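Local coordinates for protein gamma-glutamyltranspeptidase (Streptomyces lincolnensis, PDB 6J3A) that is an LmbA-like gamma-glutamyltranspeptidase homologue of the Ntn-hydrolase superfamily and probably acts as a hydrolase or transferase, at residues F12-S23 with G609-R617. Residues are numbered along the deposited sequence; the frame is centred on the assembly and turned at random.
Sequences FGMVSSTHWLAS and GMQGYAVGR
The Phe12 ring lies flat against the guanidinium of Arg617, the last residue of the chain, with centres 4.1 Å apart and planes only 7° apart. NH2 of Arg617 stands over the middle of the ring, 3.7 Å from Phe12 CD2, and CZ is 25° off the ring normal, which identifies a cation-pi stack. Phe12 CG, anti to its own nitrogen (chi1 179°), carries the ring to the extended arginine chain, whose NE also pairs with Glu31. Next to the stack, Arg617 O accepts from both Phe12 N (2.7 Å) and Gly13 N (3.2 Å); two residues facing one make a classic beta bulge. Strands 13-17 and 613-616 then run antiparallel, with hydrogen-bonded pairs at Val15-Val615 and Ser17-Tyr613, joining chain ends nearly 600 residues apart. Between Gly13 and Val15, the Met14 chain turns about its CB-CG bond so that SD rests 3.5 Å from Gly616 CA. At the other end Tyr613 O is gripped twice, from opposite faces of its plane: by Ser17 N and by Ser23 OG at 2.6 Å, the latter tying helix 20-31 to the strand. Beside it, Trp20 CB packs 3.7 Å from Tyr613 CB. Strand 613-616 is outermost within this chain, strand 13-17 pairing on its other side with strand 424-428; strands 590-594 and 601-605 cover the face bearing Met14 and Ser16, while helix 20-31 packs over the Val15 and Val615 face.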
ATOM      1  N   PHE A  12       6.642  10.497 -10.279  1.00 28.80           N
ATOM      2  CA  PHE A  12       6.166   9.924 -11.525  1.00 29.27           C
ATOM      3  C   PHE A  12       4.638   9.870 -11.600  1.00 29.38           C
ATOM      4  O   PHE A  12       4.068  10.166 -12.641  1.00 30.76           O
ATOM      5  CB  PHE A  12       6.753   8.532 -11.763  1.00 29.53           C
ATOM      6  CG  PHE A  12       6.260   7.913 -13.038  1.00 29.98           C
ATOM      7  CD1 PHE A  12       6.761   8.333 -14.269  1.00 29.62           C
ATOM      8  CD2 PHE A  12       5.224   6.979 -13.021  1.00 29.93           C
ATOM      9  CE1 PHE A  12       6.271   7.794 -15.457  1.00 29.82           C
ATOM     10  CE2 PHE A  12       4.732   6.443 -14.203  1.00 29.91           C
ATOM     11  CZ  PHE A  12       5.257   6.850 -15.424  1.00 29.12           C
ATOM     12  N   GLY A  13       3.981   9.455 -10.525  1.00 28.52           N
ATOM     13  CA  GLY A  13       2.524   9.381 -10.517  1.00 28.21           C
ATOM     14  C   GLY A  13       1.994   8.815  -9.219  1.00 28.19           C
ATOM     15  O   GLY A  13       2.706   8.102  -8.520  1.00 28.10           O
ATOM     16  N   MET A  14       0.747   9.139  -8.892  1.00 28.50           N
ATOM     17  CA  MET A  14       0.107   8.638  -7.666  1.00 28.62           C
ATOM     18  C   MET A  14      -1.357   8.309  -7.912  1.00 28.87           C
ATOM     19  O   MET A  14      -2.055   9.061  -8.599  1.00 29.74           O
ATOM     20  CB  MET A  14       0.219   9.652  -6.523  1.00 28.81           C
ATOM     21  CG  MET A  14       1.613   9.808  -5.923  1.00 28.53           C
ATOM     22  SD  MET A  14       2.180   8.375  -4.988  1.00 27.90           S
ATOM     23  CE  MET A  14       3.919   8.778  -4.843  1.00 29.36           C
ATOM     24  N   VAL A  15      -1.805   7.179  -7.356  1.00 28.20           N
ATOM     25  CA  VAL A  15      -3.204   6.760  -7.434  1.00 27.59           C
ATOM     26  C   VAL A  15      -3.727   6.351  -6.055  1.00 27.90           C
ATOM     27  O   VAL A  15      -3.028   5.706  -5.288  1.00 28.00           O
ATOM     28  CB  VAL A  15      -3.393   5.599  -8.427  1.00 27.34           C
ATOM     29  CG1 VAL A  15      -4.864   5.223  -8.523  1.00 27.10           C
ATOM     30  CG2 VAL A  15      -2.852   5.962  -9.816  1.00 27.37           C
ATOM     31  N   SER A  16      -4.967   6.726  -5.756  1.00 28.17           N
ATOM     32  CA  SER A  16      -5.632   6.280  -4.548  1.00 28.25           C
ATOM     33  C   SER A  16      -7.088   5.905  -4.838  1.00 29.63           C
ATOM     34  O   SER A  16      -7.889   6.765  -5.210  1.00 31.63           O
ATOM     35  CB  SER A  16      -5.561   7.361  -3.479  1.00 28.20           C
ATOM     36  OG  SER A  16      -5.977   6.842  -2.231  1.00 28.07           O
ATOM     37  N   SER A  17      -7.399   4.617  -4.657  1.00 30.04           N
ATOM     38  CA  SER A  17      -8.731   4.042  -4.851  1.00 29.67           C
ATOM     39  C   SER A  17      -9.271   3.440  -3.578  1.00 29.42           C
ATOM     40  O   SER A  17      -8.582   3.347  -2.556  1.00 28.85           O
ATOM     41  CB  SER A  17      -8.701   2.917  -5.891  1.00 30.13           C
ATOM     42  OG  SER A  17      -8.634   3.439  -7.188  1.00 33.16           O
ATOM     43  N   THR A  18     -10.525   3.014  -3.685  1.00 29.40           N
ATOM     44  CA  THR A  18     -11.180   2.156  -2.703  1.00 29.83           C
ATOM     45  C   THR A  18     -10.923   0.664  -2.955  1.00 30.14           C
ATOM     46  O   THR A  18     -11.510  -0.163  -2.259  1.00 31.80           O
ATOM     47  CB  THR A  18     -12.714   2.401  -2.680  1.00 28.76           C
ATOM     48  OG1 THR A  18     -13.249   2.316  -4.008  1.00 27.75           O
ATOM     49  CG2 THR A  18     -13.029   3.758  -2.098  1.00 27.70           C
ATOM     50  N   HIS A  19     -10.057   0.333  -3.926  1.00 29.75           N
ATOM     51  CA  HIS A  19      -9.663  -1.045  -4.245  1.00 29.43           C
ATOM     52  C   HIS A  19      -8.304  -1.131  -4.950  1.00 29.30           C
ATOM     53  O   HIS A  19      -8.086  -0.505  -5.994  1.00 30.53           O
ATOM     54  CB  HIS A  19     -10.705  -1.710  -5.126  1.00 29.80           C
ATOM     55  CG  HIS A  19     -10.740  -3.199  -5.003  1.00 29.79           C
ATOM     56  ND1 HIS A  19      -9.710  -4.010  -5.427  1.00 29.69           N
ATOM     57  CD2 HIS A  19     -11.698  -4.027  -4.524  1.00 30.33           C
ATOM     58  CE1 HIS A  19     -10.027  -5.272  -5.207  1.00 30.13           C
ATOM     59  NE2 HIS A  19     -11.227  -5.310  -4.657  1.00 30.76           N
ATOM     60  N   TRP A  20      -7.420  -1.955  -4.393  1.00 28.31           N
ATOM     61  CA  TRP A  20      -6.013  -2.038  -4.819  1.00 27.50           C
ATOM     62  C   TRP A  20      -5.845  -2.417  -6.301  1.00 27.13           C
ATOM     63  O   TRP A  20      -4.949  -1.914  -6.978  1.00 27.39           O
ATOM     64  CB  TRP A  20      -5.220  -3.012  -3.914  1.00 26.42           C
ATOM     65  CG  TRP A  20      -5.597  -4.452  -4.089  1.00 26.15           C
ATOM     66  CD1 TRP A  20      -5.092  -5.329  -5.010  1.00 25.56           C
ATOM     67  CD2 TRP A  20      -6.570  -5.181  -3.332  1.00 26.36           C
ATOM     68  NE1 TRP A  20      -5.699  -6.554  -4.882  1.00 25.42           N
ATOM     69  CE2 TRP A  20      -6.614  -6.492  -3.863  1.00 26.15           C
ATOM     70  CE3 TRP A  20      -7.425  -4.851  -2.269  1.00 26.25           C
ATOM     71  CZ2 TRP A  20      -7.471  -7.481  -3.354  1.00 26.27           C
ATOM     72  CZ3 TRP A  20      -8.275  -5.833  -1.765  1.00 26.56           C
ATOM     73  CH2 TRP A  20      -8.290  -7.132  -2.308  1.00 26.20           C
ATOM     74  N   LEU A  21      -6.709  -3.310  -6.777  1.00 26.65           N
ATOM     75  CA  LEU A  21      -6.701  -3.760  -8.161  1.00 26.41           C
ATOM     76  C   LEU A  21      -6.929  -2.590  -9.112  1.00 26.01           C
ATOM     77  O   LEU A  21      -6.285  -2.493 -10.163  1.00 24.40           O
ATOM     78  CB  LEU A  21      -7.775  -4.835  -8.381  1.00 26.81           C
ATOM     79  CG  LEU A  21      -7.606  -6.216  -7.716  1.00 26.83           C
ATOM     80  CD1 LEU A  21      -8.848  -7.056  -7.954  1.00 26.94           C
ATOM     81  CD2 LEU A  21      -6.392  -6.977  -8.218  1.00 26.70           C
ATOM     82  N   ALA A  22      -7.832  -1.695  -8.724  1.00 26.21           N
ATOM     83  CA  ALA A  22      -8.132  -0.517  -9.532  1.00 26.33           C
ATOM     84  C   ALA A  22      -7.003   0.509  -9.457  1.00 26.30           C
ATOM     85  O   ALA A  22      -6.676   1.153 -10.458  1.00 27.48           O
ATOM     86  CB  ALA A  22      -9.448   0.097  -9.092  1.00 26.43           C
ATOM     87  N   SER A  23      -6.407   0.655  -8.276  1.00 26.38           N
ATOM     88  CA  SER A  23      -5.276   1.563  -8.100  1.00 25.84           C
ATOM     89  C   SER A  23      -4.138   1.182  -9.014  1.00 26.42           C
ATOM     90  O   SER A  23      -3.646   2.009  -9.786  1.00 26.40           O
ATOM     91  CB  SER A  23      -4.776   1.527  -6.669  1.00 25.56           C
ATOM     92  OG  SER A  23      -5.680   2.165  -5.806  1.00 25.45           O
ATOM     93  N   GLY A 609     -11.472  -1.799   6.341  1.00 27.83           N
ATOM     94  CA  GLY A 609     -12.020  -2.789   5.405  1.00 27.41           C
ATOM     95  C   GLY A 609     -10.968  -3.457   4.530  1.00 28.33           C
ATOM     96  O   GLY A 609     -11.311  -4.187   3.614  1.00 28.64           O
ATOM     97  N   MET A 610      -9.691  -3.229   4.838  1.00 29.11           N
ATOM     98  CA  MET A 610      -8.533  -3.738   4.076  1.00 29.08           C
ATOM     99  C   MET A 610      -8.778  -3.884   2.575  1.00 27.48           C
ATOM    100  O   MET A 610      -8.756  -4.984   2.021  1.00 26.36           O
ATOM    101  CB  MET A 610      -7.968  -5.044   4.667  1.00 30.45           C
ATOM    102  CG  MET A 610      -8.633  -5.560   5.914  1.00 32.49           C
ATOM    103  SD  MET A 610      -8.557  -4.501   7.364  1.00 34.22           S
ATOM    104  CE  MET A 610     -10.009  -5.206   8.156  1.00 33.84           C
ATOM    105  N   GLN A 611      -8.990  -2.749   1.929  1.00 26.43           N
ATOM    106  CA  GLN A 611      -9.393  -2.730   0.528  1.00 26.50           C
ATOM    107  C   GLN A 611      -8.869  -1.497  -0.200  1.00 25.79           C
ATOM    108  O   GLN A 611      -8.242  -1.617  -1.259  1.00 26.19           O
ATOM    109  CB  GLN A 611     -10.917  -2.804   0.448  1.00 26.36           C
ATOM    110  CG  GLN A 611     -11.477  -3.111  -0.926  1.00 26.88           C
ATOM    111  CD  GLN A 611     -12.992  -3.016  -0.950  1.00 27.77           C
ATOM    112  OE1 GLN A 611     -13.570  -2.430  -1.864  1.00 28.70           O
ATOM    113  NE2 GLN A 611     -13.643  -3.562   0.081  1.00 27.75           N
ATOM    114  N   GLY A 612      -9.151  -0.323   0.362  1.00 24.58           N
ATOM    115  CA  GLY A 612      -8.620   0.938  -0.131  1.00 24.54           C
ATOM    116  C   GLY A 612      -7.101   0.905  -0.133  1.00 24.96           C
ATOM    117  O   GLY A 612      -6.472   0.321   0.769  1.00 23.80           O
ATOM    118  N   TYR A 613      -6.499   1.507  -1.155  1.00 24.89           N
ATOM    119  CA  TYR A 613      -5.054   1.404  -1.325  1.00 24.43           C
ATOM    120  C   TYR A 613      -4.525   2.485  -2.259  1.00 24.38           C
ATOM    121  O   TYR A 613      -5.142   2.773  -3.298  1.00 24.33           O
ATOM    122  CB  TYR A 613      -4.672   0.000  -1.842  1.00 23.59           C
ATOM    123  CG  TYR A 613      -3.325  -0.501  -1.341  1.00 22.74           C
ATOM    124  CD1 TYR A 613      -3.090  -0.711   0.035  1.00 22.67           C
ATOM    125  CD2 TYR A 613      -2.290  -0.789  -2.239  1.00 22.28           C
ATOM    126  CE1 TYR A 613      -1.852  -1.181   0.497  1.00 22.84           C
ATOM    127  CE2 TYR A 613      -1.052  -1.260  -1.795  1.00 22.39           C
ATOM    128  CZ  TYR A 613      -0.826  -1.458  -0.433  1.00 22.49           C
ATOM    129  OH  TYR A 613       0.410  -1.919  -0.016  1.00 21.41           O
ATOM    130  N   ALA A 614      -3.395   3.077  -1.860  1.00 23.84           N
ATOM    131  CA  ALA A 614      -2.654   4.022  -2.688  1.00 24.99           C
ATOM    132  C   ALA A 614      -1.426   3.359  -3.324  1.00 25.83           C
ATOM    133  O   ALA A 614      -0.796   2.485  -2.714  1.00 25.83           O
ATOM    134  CB  ALA A 614      -2.233   5.231  -1.867  1.00 24.89           C
ATOM    135  N   VAL A 615      -1.102   3.761  -4.551  1.00 26.51           N
ATOM    136  CA  VAL A 615       0.151   3.343  -5.200  1.00 28.17           C
ATOM    137  C   VAL A 615       0.773   4.503  -5.962  1.00 28.72           C
ATOM    138  O   VAL A 615       0.061   5.346  -6.512  1.00 30.87           O
ATOM    139  CB  VAL A 615      -0.014   2.119  -6.152  1.00 28.53           C
ATOM    140  CG1 VAL A 615      -0.706   0.974  -5.435  1.00 28.95           C
ATOM    141  CG2 VAL A 615      -0.776   2.457  -7.431  1.00 28.52           C
ATOM    142  N   GLY A 616       2.098   4.535  -5.997  1.00 28.89           N
ATOM    143  CA  GLY A 616       2.815   5.458  -6.868  1.00 29.34           C
ATOM    144  C   GLY A 616       4.295   5.514  -6.587  1.00 29.97           C
ATOM    145  O   GLY A 616       4.809   4.754  -5.754  1.00 30.35           O
ATOM    146  N   ARG A 617       4.978   6.418  -7.292  1.00 30.65           N
ATOM    147  CA  ARG A 617       6.442   6.510  -7.223  1.00 31.27           C
ATOM    148  C   ARG A 617       7.002   7.781  -7.863  1.00 31.71           C
ATOM    149  O   ARG A 617       6.254   8.598  -8.395  1.00 33.64           O
ATOM    150  CB  ARG A 617       7.089   5.276  -7.877  1.00 29.95           C
ATOM    151  CG  ARG A 617       6.842   5.159  -9.366  1.00 28.99           C
ATOM    152  CD  ARG A 617       7.681   4.060  -9.984  1.00 28.91           C
ATOM    153  NE  ARG A 617       7.548   4.060 -11.443  1.00 28.73           N
ATOM    154  CZ  ARG A 617       8.298   4.763 -12.296  1.00 28.74           C
ATOM    155  NH1 ARG A 617       9.300   5.537 -11.872  1.00 29.12           N
ATOM    156  NH2 ARG A 617       8.061   4.682 -13.605  1.00 28.82           N
TER